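Local coordinates for iota-carrageenase (Alteromonas sp., PDB 1H80), which hydrolyses iota-carrageenan, a sulfated galactan of red algal cell walls, cutting internal beta-1,4 linkages with inversion of anomeric configuration, at residues 249-254 with 346-351; 275-280 with 419-424; 406-411 with 437-442. One frame throughout, in Å; residues are numbered along the deposited sequence.

How the interactions relate
All three contacts lie toward the same end of a right-handed parallel beta-helix and reach one parallel sheet, in which strands 250-252, 275-277, 407-409 and 438-439 follow side by side. Interactions 1 and 2 are buried and run across the interior of the beta-helix, from that sheet to the chain entering or forming strands 351-359 and 421-429; interaction 1 relies on aromatic and proline packing, interaction 2 on a tyrosine hydroxyl bonded to a backbone carbonyl, beside apolar packing of a valine. Interaction 3 is only partly buried and pairs neighbouring strands within the sheet by backbone hydrogen bonds. Interactions 2 and 3 share a calcium ion and its water. Backbone bonds of strand 275-277 to 250-252 and 407-409 connect the three.

Interaction 1: 249-254 with 346-351; sequences VMFGPH and GSFGTV
F251 turns one edge of its ring onto the face of F348, a T-shaped pair with centroids 5.2 Å apart and planes at 87°. The ring atom over the face is F251 CD2, 3.8 Å above the F348 plane and over the ring centre, while F251 CB lies against F348 CE1. Farther out, F251 meets V351 tip to tip, its CZ 3.5 Å from V351 CG1; the valine methyl gets there because CG1 is anti to the backbone N (chi1 176°). P253 takes a different part of F348: its CD lies at the ring edge, 3.6 Å from F348 CE1, while P253 CB rests 3.3 Å from the backbone N of S347. Flat rings and a branched valine suit this place, since they fill a buried volume without bringing in polar groups. One hydrogen bond closes the end of the contact, from G346 N to H254 O at 2.6 Å. G346 suits its position there, because a CB would run into the carbonyl oxygens of P253 and H254. H254 NE2 is bonded to E218. F251 lies inside the parallel beta-helix, on strand 250-252 between strands 216-218 and 275-277, with V261 of strand 261-269 also against both phenylalanines; the chain 346-351 runs nearly antiparallel beside 251-254, after helix 331-340, and leads into strand 351-359.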
ATOM      1  N   VAL A 249       8.893   1.994  -0.573  1.00 13.69           N
ATOM      2  CA  VAL A 249       8.690   1.072   0.531  1.00 14.91           C
ATOM      3  C   VAL A 249       8.702   1.827   1.845  1.00 15.41           C
ATOM      4  O   VAL A 249       9.587   2.640   2.095  1.00 14.92           O
ATOM      5  CB  VAL A 249       9.801   0.013   0.562  1.00 15.36           C
ATOM      6  CG1 VAL A 249       9.609  -0.898   1.762  1.00 16.97           C
ATOM      7  CG2 VAL A 249       9.787  -0.793  -0.730  1.00 16.53           C
ATOM      8  N   MET A 250       7.717   1.555   2.690  1.00 14.78           N
ATOM      9  CA  MET A 250       7.647   2.226   3.977  1.00 15.17           C
ATOM     10  C   MET A 250       7.283   1.275   5.104  1.00 14.97           C
ATOM     11  O   MET A 250       6.426   0.404   4.947  1.00 15.19           O
ATOM     12  CB  MET A 250       6.642   3.378   3.909  1.00 15.95           C
ATOM     13  CG  MET A 250       6.402   4.071   5.236  1.00 17.60           C
ATOM     14  SD  MET A 250       5.011   3.342   6.113  0.50 17.31           S
ATOM     15  CE  MET A 250       3.809   4.665   5.918  0.50 21.55           C
ATOM     16  N   PHE A 251       7.959   1.441   6.237  1.00 14.41           N
ATOM     17  CA  PHE A 251       7.711   0.620   7.412  1.00 14.58           C
ATOM     18  C   PHE A 251       7.184   1.546   8.498  1.00 15.42           C
ATOM     19  O   PHE A 251       7.820   2.545   8.833  1.00 16.10           O
ATOM     20  CB  PHE A 251       8.995  -0.046   7.910  1.00 14.29           C
ATOM     21  CG  PHE A 251       9.606  -1.002   6.932  1.00 13.66           C
ATOM     22  CD1 PHE A 251      10.463  -0.549   5.933  1.00 14.00           C
ATOM     23  CD2 PHE A 251       9.320  -2.361   7.005  1.00 14.36           C
ATOM     24  CE1 PHE A 251      11.029  -1.432   5.022  1.00 14.60           C
ATOM     25  CE2 PHE A 251       9.878  -3.254   6.098  1.00 14.70           C
ATOM     26  CZ  PHE A 251      10.734  -2.790   5.105  1.00 14.79           C
ATOM     27  N   GLY A 252       6.013   1.218   9.029  1.00 14.62           N
ATOM     28  CA  GLY A 252       5.412   2.016  10.084  1.00 15.95           C
ATOM     29  C   GLY A 252       4.586   1.046  10.902  1.00 16.04           C
ATOM     30  O   GLY A 252       3.399   0.876  10.641  1.00 15.89           O
ATOM     31  N   PRO A 253       5.187   0.408  11.915  1.00 16.38           N
ATOM     32  CA  PRO A 253       4.479  -0.562  12.753  1.00 16.61           C
ATOM     33  C   PRO A 253       3.434  -0.026  13.717  1.00 17.22           C
ATOM     34  O   PRO A 253       2.606  -0.789  14.215  1.00 17.94           O
ATOM     35  CB  PRO A 253       5.618  -1.266  13.475  1.00 16.65           C
ATOM     36  CG  PRO A 253       6.572  -0.134  13.724  1.00 16.06           C
ATOM     37  CD  PRO A 253       6.569   0.610  12.396  1.00 16.53           C
ATOM     38  N   HIS A 254       3.455   1.279  13.969  1.00 18.04           N
ATOM     39  CA  HIS A 254       2.512   1.867  14.908  1.00 18.53           C
ATOM     40  C   HIS A 254       2.606   1.117  16.237  1.00 18.33           C
ATOM     41  O   HIS A 254       3.642   1.164  16.895  1.00 18.92           O
ATOM     42  CB  HIS A 254       1.087   1.819  14.347  1.00 19.99           C
ATOM     43  CG  HIS A 254       0.823   2.856  13.301  1.00 20.88           C
ATOM     44  ND1 HIS A 254      -0.019   3.928  13.509  1.00 21.75           N
ATOM     45  CD2 HIS A 254       1.317   3.006  12.048  1.00 21.56           C
ATOM     46  CE1 HIS A 254      -0.031   4.693  12.432  1.00 22.13           C
ATOM     47  NE2 HIS A 254       0.773   4.156  11.531  1.00 21.25           N
ATOM     48  N   GLY A 346       5.203  -0.363  18.341  1.00 23.48           N
ATOM     49  CA  GLY A 346       5.298  -1.456  17.397  1.00 22.06           C
ATOM     50  C   GLY A 346       6.711  -1.599  16.873  1.00 21.19           C
ATOM     51  O   GLY A 346       7.569  -0.750  17.115  1.00 20.57           O
ATOM     52  N   SER A 347       6.956  -2.677  16.143  1.00 19.91           N
ATOM     53  CA  SER A 347       8.279  -2.927  15.603  1.00 19.20           C
ATOM     54  C   SER A 347       8.223  -3.945  14.483  1.00 18.95           C
ATOM     55  O   SER A 347       7.153  -4.421  14.110  1.00 17.91           O
ATOM     56  CB  SER A 347       9.188  -3.464  16.708  1.00 20.75           C
ATOM     57  OG  SER A 347       8.677  -4.688  17.218  1.00 22.38           O
ATOM     58  N   PHE A 348       9.393  -4.240  13.935  1.00 18.76           N
ATOM     59  CA  PHE A 348       9.541  -5.245  12.898  1.00 19.21           C
ATOM     60  C   PHE A 348      10.696  -6.118  13.353  1.00 19.89           C
ATOM     61  O   PHE A 348      11.526  -5.690  14.158  1.00 21.27           O
ATOM     62  CB  PHE A 348       9.862  -4.620  11.540  1.00 18.46           C
ATOM     63  CG  PHE A 348       8.660  -4.083  10.824  1.00 16.96           C
ATOM     64  CD1 PHE A 348       8.222  -2.783  11.041  1.00 16.72           C
ATOM     65  CD2 PHE A 348       7.947  -4.894   9.942  1.00 16.00           C
ATOM     66  CE1 PHE A 348       7.090  -2.290  10.391  1.00 16.11           C
ATOM     67  CE2 PHE A 348       6.815  -4.416   9.287  1.00 16.03           C
ATOM     68  CZ  PHE A 348       6.383  -3.110   9.512  1.00 16.33           C
ATOM     69  N   GLY A 349      10.739  -7.345  12.854  1.00 20.20           N
ATOM     70  CA  GLY A 349      11.808  -8.250  13.230  1.00 20.18           C
ATOM     71  C   GLY A 349      13.045  -7.959  12.414  1.00 20.33           C
ATOM     72  O   GLY A 349      13.540  -6.830  12.394  1.00 21.10           O
ATOM     73  N   THR A 350      13.553  -8.980  11.737  1.00 19.94           N
ATOM     74  CA  THR A 350      14.731  -8.815  10.906  1.00 20.44           C
ATOM     75  C   THR A 350      14.277  -8.227   9.581  1.00 19.80           C
ATOM     76  O   THR A 350      13.537  -8.865   8.834  1.00 19.35           O
ATOM     77  CB  THR A 350      15.422 -10.164  10.665  1.00 21.21           C
ATOM     78  OG1 THR A 350      15.836 -10.709  11.924  1.00 23.64           O
ATOM     79  CG2 THR A 350      16.638  -9.997   9.759  1.00 22.26           C
ATOM     80  N   VAL A 351      14.705  -6.998   9.309  1.00 18.58           N
ATOM     81  CA  VAL A 351      14.344  -6.319   8.073  1.00 18.24           C
ATOM     82  C   VAL A 351      15.591  -5.943   7.295  1.00 17.96           C
ATOM     83  O   VAL A 351      16.480  -5.266   7.813  1.00 17.82           O
ATOM     84  CB  VAL A 351      13.543  -5.028   8.345  1.00 17.89           C
ATOM     85  CG1 VAL A 351      13.269  -4.301   7.032  1.00 18.40           C
ATOM     86  CG2 VAL A 351      12.239  -5.363   9.052  1.00 19.00           C
TER

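Interaction 2: 275-280 with 419-424. With CA (calcium ion), chain E.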
ATOM      1  N   VAL A 275      13.114   4.493   0.481  1.00 13.93           N
ATOM      2  CA  VAL A 275      12.708   3.695   1.627  1.00 14.41           C
ATOM      3  C   VAL A 275      12.490   4.622   2.810  1.00 15.16           C
ATOM      4  O   VAL A 275      13.251   5.568   3.023  1.00 14.84           O
ATOM      5  CB  VAL A 275      13.789   2.660   2.003  1.00 15.06           C
ATOM      6  CG1 VAL A 275      13.322   1.821   3.190  1.00 15.35           C
ATOM      7  CG2 VAL A 275      14.094   1.773   0.808  1.00 15.51           C
ATOM      8  N   ARG A 276      11.440   4.351   3.571  1.00 14.32           N
ATOM      9  CA  ARG A 276      11.132   5.157   4.735  1.00 16.05           C
ATOM     10  C   ARG A 276      10.709   4.265   5.887  1.00 16.41           C
ATOM     11  O   ARG A 276       9.899   3.360   5.717  1.00 16.24           O
ATOM     12  CB  ARG A 276      10.009   6.136   4.410  1.00 16.77           C
ATOM     13  CG  ARG A 276       9.451   6.845   5.624  1.00 18.57           C
ATOM     14  CD  ARG A 276       8.312   7.757   5.229  1.00 19.88           C
ATOM     15  NE  ARG A 276       7.347   7.903   6.312  1.00 21.40           N
ATOM     16  CZ  ARG A 276       6.188   8.538   6.194  1.00 22.59           C
ATOM     17  NH1 ARG A 276       5.848   9.090   5.037  1.00 22.88           N
ATOM     18  NH2 ARG A 276       5.364   8.615   7.232  1.00 24.39           N
ATOM     19  N   SER A 277      11.272   4.522   7.061  1.00 16.38           N
ATOM     20  CA  SER A 277      10.937   3.752   8.248  1.00 16.89           C
ATOM     21  C   SER A 277      10.562   4.707   9.370  1.00 17.43           C
ATOM     22  O   SER A 277      11.328   5.610   9.713  1.00 17.55           O
ATOM     23  CB  SER A 277      12.120   2.879   8.669  1.00 17.08           C
ATOM     24  OG  SER A 277      12.432   1.938   7.654  0.50 16.18           O
ATOM     25  N   ASP A 278       9.371   4.509   9.926  1.00 17.60           N
ATOM     26  CA  ASP A 278       8.872   5.347  11.007  1.00 18.03           C
ATOM     27  C   ASP A 278       8.986   4.617  12.329  1.00 18.78           C
ATOM     28  O   ASP A 278       8.911   3.392  12.387  1.00 18.79           O
ATOM     29  CB  ASP A 278       7.397   5.699  10.795  1.00 19.50           C
ATOM     30  CG  ASP A 278       7.158   6.543   9.565  1.00 20.59           C
ATOM     31  OD1 ASP A 278       8.137   6.973   8.919  1.00 21.62           O
ATOM     32  OD2 ASP A 278       5.973   6.780   9.249  1.00 22.34           O
ATOM     33  N   SER A 279       9.151   5.376  13.400  1.00 19.10           N
ATOM     34  CA  SER A 279       9.243   4.777  14.717  1.00 20.02           C
ATOM     35  C   SER A 279       7.885   4.208  15.111  1.00 19.55           C
ATOM     36  O   SER A 279       6.840   4.707  14.693  1.00 19.13           O
ATOM     37  CB  SER A 279       9.663   5.828  15.743  1.00 21.23           C
ATOM     38  OG  SER A 279       9.630   5.296  17.057  1.00 23.94           O
ATOM     39  N   GLY A 280       7.906   3.136  15.892  1.00 19.85           N
ATOM     40  CA  GLY A 280       6.659   2.580  16.366  1.00 20.58           C
ATOM     41  C   GLY A 280       6.278   3.538  17.476  1.00 22.09           C
ATOM     42  O   GLY A 280       7.149   4.220  18.018  1.00 21.53           O
ATOM     43  N   TYR A 419      13.552  -0.724  16.227  1.00 24.10           N
ATOM     44  CA  TYR A 419      13.748  -1.825  15.306  1.00 22.07           C
ATOM     45  C   TYR A 419      14.649  -1.276  14.217  1.00 22.19           C
ATOM     46  O   TYR A 419      14.763  -0.058  14.056  1.00 21.14           O
ATOM     47  CB  TYR A 419      12.415  -2.332  14.733  1.00 20.02           C
ATOM     48  CG  TYR A 419      11.695  -1.382  13.805  1.00 17.34           C
ATOM     49  CD1 TYR A 419      10.891  -0.355  14.302  1.00 16.46           C
ATOM     50  CD2 TYR A 419      11.810  -1.519  12.423  1.00 17.27           C
ATOM     51  CE1 TYR A 419      10.217   0.515  13.435  1.00 16.56           C
ATOM     52  CE2 TYR A 419      11.149  -0.663  11.555  1.00 16.15           C
ATOM     53  CZ  TYR A 419      10.355   0.350  12.064  1.00 16.16           C
ATOM     54  OH  TYR A 419       9.710   1.205  11.199  1.00 16.50           O
ATOM     55  N   ASP A 420      15.306  -2.161  13.482  1.00 22.31           N
ATOM     56  CA  ASP A 420      16.208  -1.709  12.441  1.00 23.47           C
ATOM     57  C   ASP A 420      15.870  -2.199  11.050  1.00 22.85           C
ATOM     58  O   ASP A 420      15.572  -3.372  10.837  1.00 23.70           O
ATOM     59  CB  ASP A 420      17.645  -2.119  12.762  1.00 25.23           C
ATOM     60  CG  ASP A 420      18.125  -1.577  14.092  1.00 26.70           C
ATOM     61  OD1 ASP A 420      17.889  -0.383  14.377  1.00 28.21           O
ATOM     62  OD2 ASP A 420      18.750  -2.351  14.846  1.00 28.95           O
ATOM     63  N   VAL A 421      15.911  -1.274  10.106  1.00 21.91           N
ATOM     64  CA  VAL A 421      15.669  -1.595   8.713  1.00 21.33           C
ATOM     65  C   VAL A 421      17.050  -1.429   8.099  1.00 21.15           C
ATOM     66  O   VAL A 421      17.489  -0.311   7.829  1.00 21.62           O
ATOM     67  CB  VAL A 421      14.675  -0.608   8.070  1.00 20.73           C
ATOM     68  CG1 VAL A 421      14.578  -0.868   6.574  1.00 21.40           C
ATOM     69  CG2 VAL A 421      13.305  -0.765   8.720  1.00 21.16           C
ATOM     70  N   LYS A 422      17.747  -2.542   7.919  1.00 20.80           N
ATOM     71  CA  LYS A 422      19.087  -2.511   7.356  1.00 21.05           C
ATOM     72  C   LYS A 422      19.025  -2.366   5.844  1.00 20.94           C
ATOM     73  O   LYS A 422      18.333  -3.123   5.169  1.00 20.80           O
ATOM     74  CB  LYS A 422      19.851  -3.786   7.729  1.00 23.40           C
ATOM     75  CG  LYS A 422      20.088  -3.959   9.230  1.00 25.82           C
ATOM     76  CD  LYS A 422      21.075  -5.089   9.501  1.00 29.06           C
ATOM     77  CE  LYS A 422      21.496  -5.148  10.966  1.00 30.77           C
ATOM     78  NZ  LYS A 422      20.712  -6.131  11.769  1.00 32.68           N
ATOM     79  N   THR A 423      19.743  -1.380   5.319  1.00 20.26           N
ATOM     80  CA  THR A 423      19.767  -1.152   3.882  1.00 20.67           C
ATOM     81  C   THR A 423      21.143  -1.483   3.324  1.00 20.91           C
ATOM     82  O   THR A 423      22.165  -1.247   3.976  1.00 21.84           O
ATOM     83  CB  THR A 423      19.425   0.308   3.547  1.00 20.13           C
ATOM     84  OG1 THR A 423      20.393   1.176   4.149  1.00 21.17           O
ATOM     85  CG2 THR A 423      18.042   0.658   4.067  1.00 20.42           C
ATOM     86  N   PHE A 424      21.163  -2.042   2.120  1.00 20.40           N
ATOM     87  CA  PHE A 424      22.410  -2.412   1.465  1.00 20.47           C
ATOM     88  C   PHE A 424      22.445  -1.866   0.047  1.00 20.55           C
ATOM     89  O   PHE A 424      21.418  -1.820  -0.635  1.00 20.21           O
ATOM     90  CB  PHE A 424      22.566  -3.936   1.419  1.00 21.83           C
ATOM     91  CG  PHE A 424      22.502  -4.597   2.767  1.00 23.37           C
ATOM     92  CD1 PHE A 424      21.280  -4.820   3.392  1.00 24.00           C
ATOM     93  CD2 PHE A 424      23.668  -5.000   3.412  1.00 24.52           C
ATOM     94  CE1 PHE A 424      21.217  -5.435   4.640  1.00 24.85           C
ATOM     95  CE2 PHE A 424      23.615  -5.616   4.662  1.00 24.92           C
ATOM     96  CZ  PHE A 424      22.389  -5.834   5.276  1.00 24.88           C
TER
HETATM   97 CA    CA E1494      16.476   1.634  14.366  1.00 27.43          CA
HETATM   98  O   HOH W   1      17.135   1.453  11.935  1.00 33.16           O
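Y419 presents the edge of its ring to the 275-280 chain: D278 O and G280 N both lie near the ring plane, the latter 4.3 Å from Y419 CE1. The ring of F348 meets that of Y419 with the planes at about 50°. Y419 CG sits between the backbone N and the carbonyl carbon (chi1 68°); the CB goes neither toward nor away from 275-280, but the hydroxyl end comes nearer. This hydroxyl donates to D278 O over 2.6 Å, arriving at a C=O...O angle of 143°. Tyrosine suits this place because its ring packs in a buried setting while its hydroxyl satisfies the backbone carbonyl of D278. The other flat group is the guanidinium of R276: within 275-280, the D278 carboxylate lies at the guanidinium edge in a side-on salt bridge, NE to OD1 and NH2 to OD2 (2.8 Å), each oxygen using its syn lone pair.

In this parallel beta-helix, strands 275-277 and 421-429 belong to different faces, and their inward side chains meet across the interior. S277 CB faces V421 CG2 at 3.8 Å; the place of the serine hydroxyl, modelled in two positions, is doubtful. Serine suits the interior here by its small size, and V421 also packs on V351, V353 and F251. Just before V421 the chain changes role: Y419 O, 2.4 Å from the calcium ion, binds the metal together with water 1, T411 and D418. D420 turns its CB away from 275-280, and its OD1 binds the ion at 2.5 Å, a charged carboxylate well matched to a cation.

Interaction 3: 406-411 with 437-442; sequences AVIDTT and KTIDTN. With CA (calcium ion), chain E.
K437 O takes two backbone donors from the facing segment, A406 N at 2.8 Å and V407 N at 3.1 Å, and so starts the pairing of two parallel strands. I439 bonds twice to the 406-411 chain, with its N and with its O: the N gives to V407 O, and the O receives D409 N at 2.8 Å, with an N-H...O angle of 174°. CA-H...O contacts accompany these bonds, and one, D440 CA to D409 O at 3.1 Å, carries the pairing a step beyond them.

Beyond these bonds the 406-411 chain forms a polar turn. D409 OD1 accepts from T411 N, which makes an Asx turn, and through its syn lone pair from T411 OG1 at 2.6 Å. The rotation that puts T411 OG1 between the backbone N and the carbonyl carbon (chi1 61°) sets it where it can meet both D409 OD1 and the calcium ion, which it binds at 2.5 Å. Water 1, itself a calcium ligand, donates a hydrogen bond to D409 OD2, so D409 acts as a second-shell residue that positions both a first-shell hydroxyl and a first-shell water; its negative charge would be expected to favour the cation. A second Asx turn, D440 OD1 with N442 N, shapes residues 440-442.

Packing across the pair is light. I408 CG1 lies 4.3 Å from I439 CB on one face, where branched apolar chains suit the sheet; V407 and T438 share the other, and T441 CG2 reaches T411 O at 3.4 Å. Strand 438-439 is the outermost of its parallel sheet within the chain, and strand 407-409 lies between it and strand 275-277, bonded to the latter through I408. Strand 421-429 of a different face of the beta-helix connects the two in sequence, its V426 and R428 touching A406 and K437.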
ATOM      1  N   ALA A 406      17.623   9.269  -0.092  1.00 14.30           N
ATOM      2  CA  ALA A 406      17.473   7.932  -0.643  1.00 14.54           C
ATOM      3  C   ALA A 406      16.725   7.127   0.412  1.00 14.75           C
ATOM      4  O   ALA A 406      15.828   6.342   0.105  1.00 14.57           O
ATOM      5  CB  ALA A 406      18.837   7.307  -0.902  1.00 15.11           C
ATOM      6  N   VAL A 407      17.098   7.346   1.669  1.00 14.49           N
ATOM      7  CA  VAL A 407      16.500   6.640   2.788  1.00 15.24           C
ATOM      8  C   VAL A 407      16.169   7.561   3.955  1.00 15.94           C
ATOM      9  O   VAL A 407      16.947   8.447   4.305  1.00 16.12           O
ATOM     10  CB  VAL A 407      17.453   5.543   3.307  1.00 15.95           C
ATOM     11  CG1 VAL A 407      16.857   4.864   4.542  1.00 16.27           C
ATOM     12  CG2 VAL A 407      17.720   4.526   2.208  1.00 15.96           C
ATOM     13  N   ILE A 408      14.996   7.353   4.537  1.00 15.79           N
ATOM     14  CA  ILE A 408      14.572   8.111   5.701  1.00 17.04           C
ATOM     15  C   ILE A 408      14.313   7.069   6.778  1.00 18.04           C
ATOM     16  O   ILE A 408      13.555   6.117   6.570  1.00 18.09           O
ATOM     17  CB  ILE A 408      13.288   8.919   5.436  1.00 17.07           C
ATOM     18  CG1 ILE A 408      13.571  10.012   4.401  1.00 16.88           C
ATOM     19  CG2 ILE A 408      12.796   9.556   6.738  1.00 17.34           C
ATOM     20  CD1 ILE A 408      12.358  10.850   4.040  1.00 17.57           C
ATOM     21  N   ASP A 409      14.976   7.227   7.915  1.00 18.61           N
ATOM     22  CA  ASP A 409      14.811   6.296   9.022  1.00 20.13           C
ATOM     23  C   ASP A 409      14.665   7.105  10.296  1.00 21.44           C
ATOM     24  O   ASP A 409      15.654   7.610  10.828  1.00 22.41           O
ATOM     25  CB  ASP A 409      16.029   5.383   9.142  1.00 20.13           C
ATOM     26  CG  ASP A 409      15.863   4.327  10.223  0.50 19.43           C
ATOM     27  OD1 ASP A 409      15.149   4.595  11.213  0.50 18.18           O
ATOM     28  OD2 ASP A 409      16.456   3.235  10.091  0.50 20.02           O
ATOM     29  N   THR A 410      13.437   7.230  10.785  1.00 22.63           N
ATOM     30  CA  THR A 410      13.194   7.993  11.997  1.00 24.52           C
ATOM     31  C   THR A 410      12.961   7.106  13.217  1.00 24.67           C
ATOM     32  O   THR A 410      12.295   7.514  14.165  1.00 25.25           O
ATOM     33  CB  THR A 410      11.993   8.952  11.828  1.00 25.57           C
ATOM     34  OG1 THR A 410      10.829   8.210  11.448  1.00 27.28           O
ATOM     35  CG2 THR A 410      12.294   9.998  10.757  1.00 26.71           C
ATOM     36  N   THR A 411      13.501   5.891  13.187  1.00 25.19           N
ATOM     37  CA  THR A 411      13.364   4.992  14.328  1.00 25.96           C
ATOM     38  C   THR A 411      14.394   5.448  15.360  1.00 27.61           C
ATOM     39  O   THR A 411      15.504   5.842  15.004  1.00 27.96           O
ATOM     40  CB  THR A 411      13.637   3.521  13.948  1.00 25.34           C
ATOM     41  OG1 THR A 411      14.973   3.387  13.454  1.00 24.13           O
ATOM     42  CG2 THR A 411      12.651   3.056  12.883  1.00 24.52           C
ATOM     43  N   LYS A 437      21.613  11.705   2.009  1.00 16.26           N
ATOM     44  CA  LYS A 437      21.575  10.363   1.449  1.00 17.03           C
ATOM     45  C   LYS A 437      20.611   9.621   2.369  1.00 17.33           C
ATOM     46  O   LYS A 437      19.603   9.068   1.927  1.00 17.12           O
ATOM     47  CB  LYS A 437      22.950   9.701   1.482  1.00 19.01           C
ATOM     48  CG  LYS A 437      22.921   8.274   0.947  1.00 22.07           C
ATOM     49  CD  LYS A 437      24.288   7.615   0.985  1.00 24.56           C
ATOM     50  CE  LYS A 437      24.207   6.178   0.488  1.00 26.51           C
ATOM     51  NZ  LYS A 437      25.526   5.483   0.535  1.00 28.64           N
ATOM     52  N   THR A 438      20.926   9.631   3.660  1.00 17.91           N
ATOM     53  CA  THR A 438      20.077   9.002   4.661  1.00 18.33           C
ATOM     54  C   THR A 438      19.734  10.036   5.721  1.00 18.64           C
ATOM     55  O   THR A 438      20.619  10.679   6.290  1.00 19.34           O
ATOM     56  CB  THR A 438      20.774   7.803   5.357  1.00 19.26           C
ATOM     57  OG1 THR A 438      20.985   6.749   4.410  1.00 22.14           O
ATOM     58  CG2 THR A 438      19.912   7.279   6.501  1.00 21.15           C
ATOM     59  N   ILE A 439      18.443  10.215   5.960  1.00 17.41           N
ATOM     60  CA  ILE A 439      17.982  11.144   6.976  1.00 17.47           C
ATOM     61  C   ILE A 439      17.582  10.280   8.159  1.00 18.42           C
ATOM     62  O   ILE A 439      16.764   9.374   8.018  1.00 19.16           O
ATOM     63  CB  ILE A 439      16.752  11.945   6.504  1.00 17.21           C
ATOM     64  CG1 ILE A 439      17.153  12.889   5.367  1.00 16.26           C
ATOM     65  CG2 ILE A 439      16.159  12.726   7.673  1.00 17.77           C
ATOM     66  CD1 ILE A 439      15.993  13.636   4.757  1.00 15.67           C
ATOM     67  N   ASP A 440      18.177  10.546   9.316  1.00 18.37           N
ATOM     68  CA  ASP A 440      17.861   9.785  10.516  1.00 20.29           C
ATOM     69  C   ASP A 440      17.603  10.740  11.677  1.00 20.53           C
ATOM     70  O   ASP A 440      17.434  11.939  11.474  1.00 19.41           O
ATOM     71  CB  ASP A 440      18.997   8.815  10.858  1.00 21.69           C
ATOM     72  CG  ASP A 440      20.360   9.480  10.860  1.00 23.81           C
ATOM     73  OD1 ASP A 440      20.486  10.585  11.425  1.00 25.70           O
ATOM     74  OD2 ASP A 440      21.311   8.886  10.302  1.00 26.07           O
ATOM     75  N   THR A 441      17.571  10.205  12.891  1.00 21.65           N
ATOM     76  CA  THR A 441      17.309  11.026  14.065  1.00 23.13           C
ATOM     77  C   THR A 441      18.428  12.012  14.386  1.00 23.07           C
ATOM     78  O   THR A 441      18.215  12.968  15.128  1.00 23.85           O
ATOM     79  CB  THR A 441      17.055  10.145  15.302  1.00 23.75           C
ATOM     80  OG1 THR A 441      18.214   9.347  15.564  1.00 25.73           O
ATOM     81  CG2 THR A 441      15.863   9.231  15.062  1.00 24.67           C
ATOM     82  N   ASN A 442      19.615  11.784  13.829  1.00 23.61           N
ATOM     83  CA  ASN A 442      20.751  12.671  14.076  1.00 23.68           C
ATOM     84  C   ASN A 442      20.863  13.798  13.057  1.00 23.30           C
ATOM     85  O   ASN A 442      21.619  14.748  13.257  1.00 23.38           O
ATOM     86  CB  ASN A 442      22.063  11.884  14.073  1.00 25.70           C
ATOM     87  CG  ASN A 442      22.209  10.986  15.283  1.00 28.00           C
ATOM     88  OD1 ASN A 442      22.106  11.441  16.422  1.00 29.85           O
ATOM     89  ND2 ASN A 442      22.459   9.704  15.042  1.00 29.71           N
TER
HETATM   90 CA    CA E1494      16.476   1.634  14.366  1.00 27.43          CA
HETATM   91  O   HOH W   2      16.851   6.852  13.065  1.00 28.76           O
HETATM   92  O   HOH W   1      17.135   1.453  11.935  1.00 33.16           O